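PDB 6XCQ: EreC from Klebsiella pneumoniae, which probably inactivates erythromycin and related macrolide antibiotics by hydrolysing the ester bond of the macrolactone ring, and so gives the bacterium resistance. Local coordinates for residues A[38-43]-A[425-430]; A[48-53]-A[80-85]; A[70-75]-A[349-354]; A[342-347]-A[405-410]. The protein carries 1 engineered substitution. One frame throughout, in Å; residues are numbered along the deposited sequence.

Interaction 1. Residues A[38-43]-A[425-430]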
loop_
_atom_site.group_PDB
_atom_site.type_symbol
_atom_site.label_atom_id
_atom_site.label_comp_id
_atom_site.label_asym_id
_atom_site.label_seq_id
_atom_site.Cartn_x
_atom_site.Cartn_y
_atom_site.Cartn_z
ATOM N N THR A 38 -8.606 -22.776 8.861
ATOM C CA THR A 38 -7.716 -22.943 7.722
ATOM C C THR A 38 -7.102 -21.628 7.245
ATOM O O THR A 38 -6.323 -21.643 6.286
ATOM C CB THR A 38 -8.451 -23.643 6.565
ATOM O OG1 THR A 38 -9.449 -22.782 5.998
ATOM C CG2 THR A 38 -9.120 -24.932 7.067
ATOM N N LEU A 39 -7.391 -20.503 7.915
ATOM C CA LEU A 39 -6.965 -19.200 7.398
ATOM C C LEU A 39 -5.454 -19.133 7.201
ATOM O O LEU A 39 -4.975 -18.543 6.225
ATOM C CB LEU A 39 -7.413 -18.081 8.334
ATOM C CG LEU A 39 -6.945 -16.663 7.966
ATOM C CD1 LEU A 39 -7.714 -16.126 6.770
ATOM C CD2 LEU A 39 -7.077 -15.714 9.150
ATOM N N LEU A 40 -4.683 -19.735 8.105
ATOM C CA LEU A 40 -3.235 -19.645 8.008
ATOM C C LEU A 40 -2.636 -20.781 7.193
ATOM O O LEU A 40 -1.418 -20.973 7.216
ATOM C CB LEU A 40 -2.617 -19.601 9.407
ATOM C CG LEU A 40 -3.156 -18.457 10.274
ATOM C CD1 LEU A 40 -2.618 -18.562 11.690
ATOM C CD2 LEU A 40 -2.856 -17.080 9.664
ATOM N N GLN A 41 -3.459 -21.522 6.458
ATOM C CA GLN A 41 -2.994 -22.638 5.637
ATOM C C GLN A 41 -3.551 -22.479 4.231
ATOM O O GLN A 41 -4.502 -23.171 3.841
ATOM C CB GLN A 41 -3.381 -23.972 6.282
ATOM C CG GLN A 41 -2.902 -24.043 7.735
ATOM C CD GLN A 41 -3.063 -25.411 8.347
ATOM O OE1 GLN A 41 -2.945 -26.420 7.658
ATOM N NE2 GLN A 41 -3.335 -25.454 9.652
ATOM N N PRO A 42 -2.961 -21.581 3.429
ATOM C CA PRO A 42 -3.519 -21.293 2.098
ATOM C C PRO A 42 -3.648 -22.508 1.193
ATOM O O PRO A 42 -4.521 -22.524 0.319
ATOM C CB PRO A 42 -2.520 -20.281 1.515
ATOM C CG PRO A 42 -1.785 -19.720 2.682
ATOM C CD PRO A 42 -1.742 -20.803 3.705
ATOM N N GLN A 43 -2.790 -23.513 1.363
ATOM C CA GLN A 43 -2.846 -24.719 0.550
ATOM C C GLN A 43 -3.978 -25.658 0.943
ATOM O O GLN A 43 -4.388 -26.478 0.116
ATOM C CB GLN A 43 -1.515 -25.461 0.637
ATOM C CG GLN A 43 -0.516 -25.007 -0.405
ATOM C CD GLN A 43 -0.235 -23.513 -0.335
ATOM O OE1 GLN A 43 -0.626 -22.750 -1.227
ATOM N NE2 GLN A 43 0.458 -23.091 0.718
ATOM N N VAL A 425 -10.308 -9.587 10.365
ATOM C CA VAL A 425 -9.611 -10.869 10.426
ATOM C C VAL A 425 -8.655 -10.803 11.606
ATOM O O VAL A 425 -7.860 -9.864 11.709
ATOM C CB VAL A 425 -8.862 -11.134 9.106
ATOM C CG1 VAL A 425 -7.957 -12.336 9.186
ATOM C CG2 VAL A 425 -9.847 -11.270 7.957
ATOM N N CYS A 426 -8.712 -11.796 12.488
ATOM C CA CYS A 426 -7.873 -11.768 13.679
ATOM C C CYS A 426 -7.163 -13.108 13.833
ATOM O O CYS A 426 -7.819 -14.152 13.894
ATOM C CB CYS A 426 -8.716 -11.437 14.913
ATOM S SG CYS A 426 -7.727 -11.293 16.431
ATOM N N VAL A 427 -5.832 -13.080 13.860
ATOM C CA VAL A 427 -5.013 -14.290 13.939
ATOM C C VAL A 427 -4.487 -14.438 15.367
ATOM O O VAL A 427 -4.555 -13.482 16.152
ATOM C CB VAL A 427 -3.875 -14.251 12.903
ATOM C CG1 VAL A 427 -4.453 -14.107 11.477
ATOM C CG2 VAL A 427 -2.897 -13.107 13.221
ATOM N N PRO A 428 -3.983 -15.611 15.765
ATOM C CA PRO A 428 -3.646 -15.805 17.185
ATOM C C PRO A 428 -2.382 -15.091 17.634
ATOM O O PRO A 428 -2.236 -14.821 18.834
ATOM C CB PRO A 428 -3.488 -17.334 17.301
ATOM C CG PRO A 428 -4.295 -17.894 16.176
ATOM C CD PRO A 428 -4.083 -16.899 15.050
ATOM N N SER A 429 -1.463 -14.787 16.725
ATOM C CA SER A 429 -0.155 -14.272 17.104
ATOM C C SER A 429 0.392 -13.500 15.915
ATOM O O SER A 429 -0.093 -13.651 14.792
ATOM C CB SER A 429 0.796 -15.412 17.502
ATOM O OG SER A 429 0.886 -16.348 16.434
ATOM N N ALA A 430 1.417 -12.670 16.166
ATOM C CA ALA A 430 1.983 -11.822 15.100
ATOM C C ALA A 430 3.511 -11.830 15.200
ATOM O O ALA A 430 4.125 -10.905 15.729
ATOM C CB ALA A 430 1.426 -10.391 15.168
#
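Leu39 and Leu40, side by side in a type I beta turn that runs from Thr38 to Gln41, push their side chains against Val425 and Val427 at the end of strand 423-427. The contact is wholly apolar. Leu39 carries the largest share: with CG anti to its own nitrogen (chi1 176°), its CD2 methyl points at the strand and meets two valines at once. It presses on CG1 of Val425 at 3.5 Å, a close methyl-methyl approach, and the two side chains slant across each other. The same Leu39 CD2 lies 3.9 Å from Val427 CG1, where the side chains cross nearly at right angles. Leu40 takes a different rotamer, with CG beside its nitrogen, and divides its two methyls between neighbouring residues: CD2 is 3.8 Å from Val427 CG1, while CD1 reaches Pro428 CD at the rim of the proline ring, 4.0 Å away. Val427 therefore offers one methyl, CG1, to both leucines, and Cys426 between the valines turns its side chain away, as the alternation of a strand requires. The turn itself is closed by a hydrogen bond of 2.9 Å from Gln41 N to Thr38 O. Leu39 and both valines are buried, while Leu40 and Pro428 keep part of their surface exposed. Strand 423-427 lies between strands 338-345 and 392-396 in the large mixed sheet; the turn, which follows edge strand 33-36, packs on the end of strand 423-427, and its Leu39 also touches Ser392 of strand 392-396 and Ala78 of helix 73-90, with Ser81 OG hydrogen-bonded to Leu39 O.

Interaction 2. Residues A[48-53]-A[80-85]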
loop_
_atom_site.group_PDB
_atom_site.type_symbol
_atom_site.label_atom_id
_atom_site.label_comp_id
_atom_site.label_asym_id
_atom_site.label_seq_id
_atom_site.Cartn_x
_atom_site.Cartn_y
_atom_site.Cartn_z
ATOM N N ASN A 48 -15.719 -22.808 3.043
ATOM C CA ASN A 48 -16.927 -22.568 3.830
ATOM C C ASN A 48 -16.679 -21.559 4.932
ATOM O O ASN A 48 -17.608 -20.855 5.344
ATOM C CB ASN A 48 -17.455 -23.865 4.449
ATOM C CG ASN A 48 -17.811 -24.887 3.410
ATOM O OD1 ASN A 48 -18.811 -24.747 2.720
ATOM N ND2 ASN A 48 -16.972 -25.908 3.266
ATOM N N GLU A 49 -15.440 -21.485 5.436
ATOM C CA GLU A 49 -15.145 -20.585 6.549
ATOM C C GLU A 49 -15.212 -19.113 6.142
ATOM O O GLU A 49 -15.316 -18.248 7.015
ATOM C CB GLU A 49 -13.769 -20.915 7.137
ATOM C CG GLU A 49 -13.638 -22.357 7.588
ATOM C CD GLU A 49 -12.306 -22.657 8.275
ATOM O OE1 GLU A 49 -11.254 -22.128 7.861
ATOM O OE2 GLU A 49 -12.317 -23.417 9.257
ATOM N N PHE A 50 -15.172 -18.809 4.847
ATOM C CA PHE A 50 -15.206 -17.429 4.374
ATOM C C PHE A 50 -16.560 -17.035 3.791
ATOM O O PHE A 50 -16.701 -15.923 3.271
ATOM C CB PHE A 50 -14.066 -17.213 3.370
ATOM C CG PHE A 50 -12.736 -17.662 3.913
ATOM C CD1 PHE A 50 -12.020 -16.848 4.772
ATOM C CD2 PHE A 50 -12.252 -18.936 3.645
ATOM C CE1 PHE A 50 -10.826 -17.277 5.329
ATOM C CE2 PHE A 50 -11.054 -19.372 4.191
ATOM C CZ PHE A 50 -10.341 -18.541 5.041
ATOM N N GLU A 51 -17.573 -17.902 3.907
ATOM C CA GLU A 51 -18.884 -17.591 3.336
ATOM C C GLU A 51 -19.481 -16.348 3.965
ATOM O O GLU A 51 -20.301 -15.668 3.341
ATOM C CB GLU A 51 -19.845 -18.772 3.509
ATOM N N ILE A 52 -19.078 -16.036 5.201
ATOM C CA ILE A 52 -19.551 -14.843 5.890
ATOM C C ILE A 52 -19.223 -13.568 5.115
ATOM O O ILE A 52 -19.906 -12.551 5.275
ATOM C CB ILE A 52 -18.953 -14.839 7.317
ATOM C CG1 ILE A 52 -19.387 -13.636 8.134
ATOM C CG2 ILE A 52 -17.443 -14.890 7.269
ATOM C CD1 ILE A 52 -18.697 -13.601 9.490
ATOM N N LEU A 53 -18.201 -13.602 4.260
ATOM C CA LEU A 53 -17.790 -12.433 3.490
ATOM C C LEU A 53 -18.509 -12.308 2.157
ATOM O O LEU A 53 -18.394 -11.259 1.509
ATOM C CB LEU A 53 -16.283 -12.479 3.209
ATOM C CG LEU A 53 -15.303 -12.651 4.366
ATOM C CD1 LEU A 53 -13.876 -12.836 3.845
ATOM C CD2 LEU A 53 -15.380 -11.469 5.305
ATOM N N ALA A 80 -2.585 -14.437 1.724
ATOM C CA ALA A 80 -2.575 -15.427 0.653
ATOM C C ALA A 80 -3.881 -16.207 0.624
ATOM O O ALA A 80 -4.442 -16.457 -0.452
ATOM C CB ALA A 80 -1.385 -16.369 0.815
ATOM N N SER A 81 -4.395 -16.584 1.799
ATOM C CA SER A 81 -5.662 -17.313 1.830
ATOM C C SER A 81 -6.808 -16.466 1.282
ATOM O O SER A 81 -7.645 -16.955 0.519
ATOM C CB SER A 81 -5.973 -17.768 3.259
ATOM O OG SER A 81 -5.093 -18.819 3.634
ATOM N N LEU A 82 -6.880 -15.200 1.681
ATOM C CA LEU A 82 -7.991 -14.381 1.231
ATOM C C LEU A 82 -7.836 -13.988 -0.237
ATOM O O LEU A 82 -8.835 -13.754 -0.918
ATOM C CB LEU A 82 -8.119 -13.156 2.127
ATOM C CG LEU A 82 -8.814 -13.532 3.439
ATOM C CD1 LEU A 82 -8.641 -12.469 4.502
ATOM C CD2 LEU A 82 -10.287 -13.780 3.159
ATOM N N ILE A 83 -6.606 -13.928 -0.742
ATOM C CA ILE A 83 -6.407 -13.776 -2.185
ATOM C C ILE A 83 -7.008 -14.976 -2.916
ATOM O O ILE A 83 -7.776 -14.821 -3.872
ATOM C CB ILE A 83 -4.908 -13.590 -2.502
ATOM C CG1 ILE A 83 -4.441 -12.214 -2.033
ATOM C CG2 ILE A 83 -4.629 -13.732 -3.994
ATOM C CD1 ILE A 83 -2.917 -12.072 -1.923
ATOM N N ARG A 84 -6.723 -16.192 -2.430
ATOM C CA ARG A 84 -7.333 -17.390 -3.012
ATOM C C ARG A 84 -8.853 -17.279 -3.053
ATOM O O ARG A 84 -9.482 -17.559 -4.079
ATOM C CB ARG A 84 -6.918 -18.636 -2.224
ATOM C CG ARG A 84 -5.604 -19.249 -2.668
ATOM C CD ARG A 84 -5.521 -20.698 -2.232
ATOM N NE ARG A 84 -6.431 -21.517 -3.024
ATOM C CZ ARG A 84 -6.851 -22.725 -2.676
ATOM N NH1 ARG A 84 -6.449 -23.269 -1.530
ATOM N NH2 ARG A 84 -7.684 -23.385 -3.474
ATOM N N TYR A 85 -9.464 -16.863 -1.942
ATOM C CA TYR A 85 -10.919 -16.742 -1.899
ATOM C C TYR A 85 -11.432 -15.709 -2.901
ATOM O O TYR A 85 -12.409 -15.952 -3.619
ATOM C CB TYR A 85 -11.357 -16.382 -0.482
ATOM C CG TYR A 85 -12.780 -15.903 -0.387
ATOM C CD1 TYR A 85 -13.842 -16.790 -0.511
ATOM C CD2 TYR A 85 -13.063 -14.567 -0.154
ATOM C CE1 TYR A 85 -15.149 -16.356 -0.404
ATOM C CE2 TYR A 85 -14.359 -14.121 -0.052
ATOM C CZ TYR A 85 -15.400 -15.019 -0.175
ATOM O OH TYR A 85 -16.691 -14.560 -0.065
#
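Phe50 and Leu53 pack against Leu82 and Tyr85 of helix 73-90, fastening the linker between strand 33-36 and helix 54-57, here a short 3-10 turn continuing with helical backbone angles, to the helix that follows strand 62-65. Tyr85 and Leu82, one turn apart on the helix, present neighbouring surfaces. Tyr85 holds its ring away from its own nitrogen (chi1 166°), which carries it out to the linker; CB of Phe50 then lies over one face in a CH-pi contact, 4.0 Å from the ring centroid and 16° off its normal. The Phe50 ring itself goes on past the tyrosine, and its CD1 comes within 3.9 Å of Leu82 CD2. That same Leu82 methyl is 3.8 Å from Leu53 CD1, the two leucines crossing at about a right angle, and so it sits against both linker side chains. Leu53 also approaches the far end of the tyrosine, its CB 4.1 Å from Tyr85 CE2. All four side chains are buried, and Leu39 and Leu394 also pack on Phe50. The linker holds its shape with a hydrogen bond of 2.9 Å from Leu53 N to Phe50 O. No hydrogen bond joins the two segments, so the join rests on carbon packing and one CH-pi contact. The hydroxyl of the buried Tyr85 is hydrogen-bonded to Thr54 OG1 and His90 NE2, which probably help hold the ring in place against the linker.

Interaction 3. Residues A[70-75]-A[349-354]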
loop_
_atom_site.group_PDB
_atom_site.type_symbol
_atom_site.label_atom_id
_atom_site.label_comp_id
_atom_site.label_asym_id
_atom_site.label_seq_id
_atom_site.Cartn_x
_atom_site.Cartn_y
_atom_site.Cartn_z
ATOM N N HIS A 70 3.219 -4.118 9.913
ATOM C CA HIS A 70 4.034 -4.613 8.818
ATOM C C HIS A 70 4.914 -5.761 9.306
ATOM O O HIS A 70 5.181 -5.903 10.507
ATOM C CB HIS A 70 4.916 -3.493 8.249
ATOM C CG HIS A 70 4.163 -2.430 7.501
ATOM N ND1 HIS A 70 3.192 -2.718 6.566
ATOM C CD2 HIS A 70 4.265 -1.079 7.532
ATOM C CE1 HIS A 70 2.726 -1.592 6.054
ATOM N NE2 HIS A 70 3.367 -0.583 6.617
ATOM N N PHE A 71 5.347 -6.598 8.355
ATOM C CA PHE A 71 6.428 -7.569 8.567
ATOM C C PHE A 71 6.015 -8.741 9.454
ATOM O O PHE A 71 6.857 -9.322 10.146
ATOM C CB PHE A 71 7.677 -6.892 9.142
ATOM C CG PHE A 71 8.065 -5.622 8.413
ATOM C CD1 PHE A 71 8.323 -5.645 7.053
ATOM C CD2 PHE A 71 8.154 -4.417 9.085
ATOM C CE1 PHE A 71 8.687 -4.480 6.368
ATOM C CE2 PHE A 71 8.506 -3.244 8.406
ATOM C CZ PHE A 71 8.771 -3.283 7.047
ATOM N N VAL A 72 4.745 -9.134 9.411
ATOM C CA VAL A 72 4.206 -10.197 10.261
ATOM C C VAL A 72 3.938 -11.427 9.406
ATOM O O VAL A 72 3.259 -11.337 8.378
ATOM C CB VAL A 72 2.921 -9.743 10.974
ATOM C CG1 VAL A 72 2.287 -10.907 11.694
ATOM C CG2 VAL A 72 3.197 -8.585 11.935
ATOM N N ALA A 73 4.453 -12.584 9.844
ATOM C CA ALA A 73 4.311 -13.814 9.066
ATOM C C ALA A 73 2.852 -14.227 8.940
ATOM O O ALA A 73 2.396 -14.610 7.856
ATOM C CB ALA A 73 5.119 -14.944 9.712
ATOM N N GLU A 74 2.103 -14.180 10.054
ATOM C CA GLU A 74 0.704 -14.600 10.022
ATOM C C GLU A 74 -0.133 -13.722 9.103
ATOM O O GLU A 74 -1.096 -14.202 8.497
ATOM C CB GLU A 74 0.107 -14.578 11.436
ATOM C CG GLU A 74 0.629 -15.675 12.363
ATOM C CD GLU A 74 1.916 -15.289 13.067
ATOM O OE1 GLU A 74 2.498 -14.227 12.744
ATOM O OE2 GLU A 74 2.351 -16.044 13.955
ATOM N N PHE A 75 0.206 -12.435 8.982
ATOM C CA PHE A 75 -0.589 -11.591 8.107
ATOM C C PHE A 75 -0.325 -11.919 6.641
ATOM O O PHE A 75 -1.254 -11.869 5.834
ATOM C CB PHE A 75 -0.341 -10.109 8.420
ATOM C CG PHE A 75 -0.927 -9.667 9.748
ATOM C CD1 PHE A 75 -2.050 -10.288 10.264
ATOM C CD2 PHE A 75 -0.347 -8.644 10.475
ATOM C CE1 PHE A 75 -2.595 -9.883 11.477
ATOM C CE2 PHE A 75 -0.877 -8.240 11.692
ATOM C CZ PHE A 75 -2.006 -8.854 12.186
ATOM N N THR A 349 3.281 -9.753 21.569
ATOM C CA THR A 349 4.293 -8.916 20.953
ATOM C C THR A 349 3.952 -8.711 19.484
ATOM O O THR A 349 3.112 -9.412 18.906
ATOM C CB THR A 349 5.689 -9.541 21.080
ATOM O OG1 THR A 349 5.713 -10.778 20.359
ATOM C CG2 THR A 349 6.048 -9.819 22.550
ATOM N N VAL A 350 4.639 -7.755 18.872
ATOM C CA VAL A 350 4.421 -7.417 17.469
ATOM C C VAL A 350 5.723 -6.827 16.936
ATOM O O VAL A 350 6.463 -6.182 17.700
ATOM C CB VAL A 350 3.225 -6.454 17.332
ATOM C CG1 VAL A 350 3.547 -5.053 17.919
ATOM C CG2 VAL A 350 2.749 -6.355 15.920
ATOM N N PRO A 351 6.081 -7.066 15.675
ATOM C CA PRO A 351 7.222 -6.342 15.102
ATOM C C PRO A 351 6.883 -4.868 14.999
ATOM O O PRO A 351 5.804 -4.490 14.537
ATOM C CB PRO A 351 7.407 -6.978 13.716
ATOM C CG PRO A 351 6.556 -8.201 13.709
ATOM C CD PRO A 351 5.467 -7.981 14.696
ATOM N N GLU A 352 7.799 -4.036 15.446
ATOM C CA GLU A 352 7.613 -2.600 15.396
ATOM C C GLU A 352 8.800 -1.984 14.670
ATOM O O GLU A 352 9.896 -2.553 14.648
ATOM C CB GLU A 352 7.470 -2.026 16.817
ATOM C CG GLU A 352 7.280 -0.499 16.901
ATOM C CD GLU A 352 6.025 -0.012 16.196
ATOM O OE1 GLU A 352 6.042 0.047 14.943
ATOM O OE2 GLU A 352 5.030 0.318 16.897
ATOM N N MET A 353 8.572 -0.830 14.059
ATOM C CA MET A 353 9.654 -0.076 13.451
ATOM C C MET A 353 10.293 0.831 14.491
ATOM O O MET A 353 9.601 1.585 15.180
ATOM C CB MET A 353 9.136 0.724 12.257
ATOM C CG MET A 353 8.766 -0.191 11.088
ATOM S SD MET A 353 7.896 0.656 9.760
ATOM C CE MET A 353 6.276 0.784 10.501
ATOM N N GLN A 354 11.607 0.737 14.621
ATOM C CA GLN A 354 12.355 1.533 15.582
ATOM C C GLN A 354 13.061 2.669 14.852
ATOM O O GLN A 354 13.954 2.424 14.033
ATOM C CB GLN A 354 13.352 0.658 16.334
ATOM C CG GLN A 354 14.100 1.423 17.409
ATOM C CD GLN A 354 15.067 0.549 18.156
ATOM O OE1 GLN A 354 14.882 0.284 19.341
ATOM N NE2 GLN A 354 16.103 0.078 17.462
HETATM O O HOH W 1 5.731 -3.600 11.953
#
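Val72, Phe71 and His70, in the loop that leads into helix 73-90, lie along one side of strand 349-354, where Pro351 and Met353 receive them. Val72, at the N-cap position, stands CG1 opposite its backbone N (chi1 172°), which puts CG2 beside that nitrogen and against the proline ring, 3.6 Å from Pro351 CD; the valine and the ring cross at about a right angle. Pro351 CG also lies 3.7 Å from the carbonyl oxygen of Phe71. Phe71 has left-handed backbone angles, a kink just ahead of the helix, and its ring is turned so that CB of the preceding His70 lies over one face, offset toward the rim. Met353 reaches both rings. Its chain is extended as far as the sulfur and then bends (chi3 -77°): CG meets the edge of the phenylalanine ring, 4.1 Å from Phe71 CE2, while the terminal methyl CE turns to the edge of the imidazole, 4.0 Å from His70 CD2. A single water bridges the backbones, donating to His70 O at 2.8 Å and to Pro351 O at 2.7 Å. Within the strand, Glu352 folds back to accept from Met353 N at 2.8 Å, on the anti lone pair of OE1; Gln409 and Ser410 hold the same carboxylate. His70 ND1 is hydrogen-bonded to Glu67. A loop running from the C-terminal end of parallel strand 62-65 into a helix, with the 349-354/365-370 hairpin packed on it, is where alpha/beta enzymes commonly build their active sites, consistent with a substrate pocket here.

Interaction 4. Residues A[342-347]-A[405-410]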
loop_
_atom_site.group_PDB
_atom_site.type_symbol
_atom_site.label_atom_id
_atom_site.label_comp_id
_atom_site.label_asym_id
_atom_site.label_seq_id
_atom_site.Cartn_x
_atom_site.Cartn_y
_atom_site.Cartn_z
ATOM N N ALA A 342 -9.803 -5.243 7.786
ATOM C CA ALA A 342 -8.677 -5.082 8.699
ATOM C C ALA A 342 -8.194 -6.437 9.209
ATOM O O ALA A 342 -8.982 -7.371 9.361
ATOM C CB ALA A 342 -9.061 -4.210 9.887
ATOM N N PHE A 343 -6.884 -6.542 9.452
ATOM C CA PHE A 343 -6.267 -7.722 10.061
ATOM C C PHE A 343 -5.702 -7.313 11.410
ATOM O O PHE A 343 -4.943 -6.341 11.483
ATOM C CB PHE A 343 -5.104 -8.283 9.227
ATOM C CG PHE A 343 -5.495 -9.007 7.984
ATOM C CD1 PHE A 343 -6.679 -8.722 7.312
ATOM C CD2 PHE A 343 -4.627 -9.937 7.435
ATOM C CE1 PHE A 343 -7.008 -9.384 6.121
ATOM C CE2 PHE A 343 -4.951 -10.602 6.254
ATOM C CZ PHE A 343 -6.144 -10.323 5.604
ATOM N N THR A 344 -6.018 -8.062 12.464
ATOM C CA THR A 344 -5.391 -7.804 13.752
ATOM C C THR A 344 -5.007 -9.145 14.388
ATOM O O THR A 344 -5.053 -10.192 13.739
ATOM C CB THR A 344 -6.293 -6.936 14.638
ATOM O OG1 THR A 344 -5.540 -6.514 15.785
ATOM C CG2 THR A 344 -7.548 -7.695 15.070
ATOM N N HIS A 345 -4.587 -9.118 15.654
ATOM C CA HIS A 345 -4.012 -10.321 16.251
ATOM C C HIS A 345 -4.107 -10.259 17.764
ATOM O O HIS A 345 -4.272 -9.190 18.358
ATOM C CB HIS A 345 -2.540 -10.500 15.842
ATOM C CG HIS A 345 -1.641 -9.472 16.451
ATOM N ND1 HIS A 345 -1.006 -9.660 17.664
ATOM C CD2 HIS A 345 -1.306 -8.224 16.036
ATOM C CE1 HIS A 345 -0.303 -8.580 17.961
ATOM N NE2 HIS A 345 -0.472 -7.689 16.991
ATOM N N LEU A 346 -3.945 -11.431 18.384
ATOM C CA LEU A 346 -4.021 -11.586 19.832
ATOM C C LEU A 346 -2.662 -11.841 20.478
ATOM O O LEU A 346 -2.607 -12.206 21.658
ATOM C CB LEU A 346 -4.987 -12.724 20.195
ATOM C CG LEU A 346 -6.408 -12.647 19.646
ATOM C CD1 LEU A 346 -7.260 -13.765 20.236
ATOM C CD2 LEU A 346 -7.047 -11.292 19.952
ATOM N N GLY A 347 -1.566 -11.634 19.750
ATOM C CA GLY A 347 -0.252 -11.907 20.302
ATOM C C GLY A 347 0.170 -10.884 21.338
ATOM O O GLY A 347 -0.330 -9.761 21.394
ATOM N N ARG A 405 -11.665 0.393 19.671
ATOM C CA ARG A 405 -10.252 0.527 19.369
ATOM C C ARG A 405 -9.720 -0.793 18.827
ATOM O O ARG A 405 -10.283 -1.861 19.082
ATOM C CB ARG A 405 -9.444 1.003 20.597
ATOM C CG ARG A 405 -9.537 0.146 21.847
ATOM C CD ARG A 405 -8.960 0.890 23.063
ATOM N NE ARG A 405 -9.975 1.675 23.762
ATOM C CZ ARG A 405 -10.046 3.002 23.741
ATOM N NH1 ARG A 405 -9.155 3.709 23.063
ATOM N NH2 ARG A 405 -11.009 3.624 24.401
ATOM N N MET A 406 -8.650 -0.702 18.028
ATOM C CA MET A 406 -8.025 -1.881 17.442
ATOM C C MET A 406 -6.522 -1.665 17.407
ATOM O O MET A 406 -6.052 -0.543 17.206
ATOM C CB MET A 406 -8.565 -2.162 16.024
ATOM C CG MET A 406 -8.020 -3.441 15.379
ATOM S SD MET A 406 -9.052 -3.966 13.981
ATOM C CE MET A 406 -9.066 -2.455 13.019
ATOM N N ARG A 407 -5.770 -2.749 17.585
ATOM C CA ARG A 407 -4.319 -2.645 17.567
ATOM C C ARG A 407 -3.837 -2.123 16.215
ATOM O O ARG A 407 -4.411 -2.411 15.167
ATOM C CB ARG A 407 -3.684 -4.000 17.862
ATOM C CG ARG A 407 -3.941 -4.475 19.312
ATOM C CD ARG A 407 -3.482 -5.887 19.507
ATOM N NE ARG A 407 -3.025 -6.113 20.880
ATOM C CZ ARG A 407 -2.573 -7.271 21.335
ATOM N NH1 ARG A 407 -2.537 -8.329 20.536
ATOM N NH2 ARG A 407 -2.139 -7.362 22.584
ATOM N N SER A 408 -2.765 -1.348 16.251
ATOM C CA SER A 408 -2.142 -0.873 15.027
ATOM C C SER A 408 -0.678 -0.656 15.374
ATOM O O SER A 408 -0.372 0.150 16.258
ATOM C CB SER A 408 -2.824 0.412 14.543
ATOM O OG SER A 408 -2.141 0.997 13.450
ATOM N N GLN A 409 0.212 -1.404 14.730
ATOM C CA GLN A 409 1.633 -1.468 15.134
ATOM C C GLN A 409 1.654 -1.881 16.610
ATOM O O GLN A 409 0.873 -2.757 17.007
ATOM C CB GLN A 409 2.342 -0.158 14.822
ATOM C CG GLN A 409 2.428 0.178 13.333
ATOM C CD GLN A 409 3.114 -0.901 12.519
ATOM O OE1 GLN A 409 2.546 -1.396 11.552
ATOM N NE2 GLN A 409 4.365 -1.246 12.884
ATOM N N SER A 410 2.490 -1.270 17.449
ATOM C CA SER A 410 2.496 -1.565 18.878
ATOM C C SER A 410 1.532 -0.685 19.663
ATOM O O SER A 410 1.538 -0.734 20.894
ATOM C CB SER A 410 3.910 -1.432 19.459
ATOM O OG SER A 410 4.412 -0.119 19.325
HETATM O O HOH W 2 -3.257 -5.073 14.836
HETATM O O HOH W 3 -0.543 -4.999 15.965
HETATM O O HOH W 4 -2.048 -10.372 24.032
#
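Arg407 NH1 is shared by two backbone carbonyls of the turn that ends strand 338-345, bonding to His345 O at 2.9 Å and to Gly347 O at 2.8 Å. The geometries differ. The nitrogen approaches Gly347 O in the carbonyl plane, on a lone pair, but stands above the plane of the His345 carbonyl; both bonds are bent, the one to Gly347 more so (130°). Inside the turn, Gly347 N donates to His345 ND1 at 2.9 Å, nearly in the ring plane, which fixes the imidazole's rotation and leaves NE2 to a water that also bonds Gln409 O. The guanidinium is tied further by Asp372 O, at NH2. A second water donates to Thr344 OG1, a hydroxyl also held by Glu380. Beyond these bonds Met406 swings CG opposite its backbone N (chi1 -176°) and lays its chain along the strand: CG is 4.0 Å from Thr344 CB, and CE ends 3.6 Å from Ala342 CB. The axes of segments 342-345 and 405-408 cross at 80°, 7.2 Å apart at their closest. The contact lays a small antiparallel hairpin, 405-408 with 411-414, across the C-terminal end of a parallel strand, with an arginine gathering the carbonyls of the turn that follows.

From the N terminus, the turn at 38-43 waits for almost the whole chain before interaction 1 brings it to 425-430, near the C-terminal end. All the others fall within that span. Interaction 2 closes first, a short loop from 48-53 to 80-85, finished before interaction 4 begins. Interaction 3 starts within it, at 70-75, and ends at 349-354, so the two cross on helix 73-90. Interaction 3 likewise crosses interaction 4, whose 342-347 precedes 349-354 and whose 405-410 follows it; the two small hairpins touch there. Interactions 1 and 4 meet through paired strands 423-427 and 338-345. Together they join the main sheet, helix 73-90 and both small hairpins.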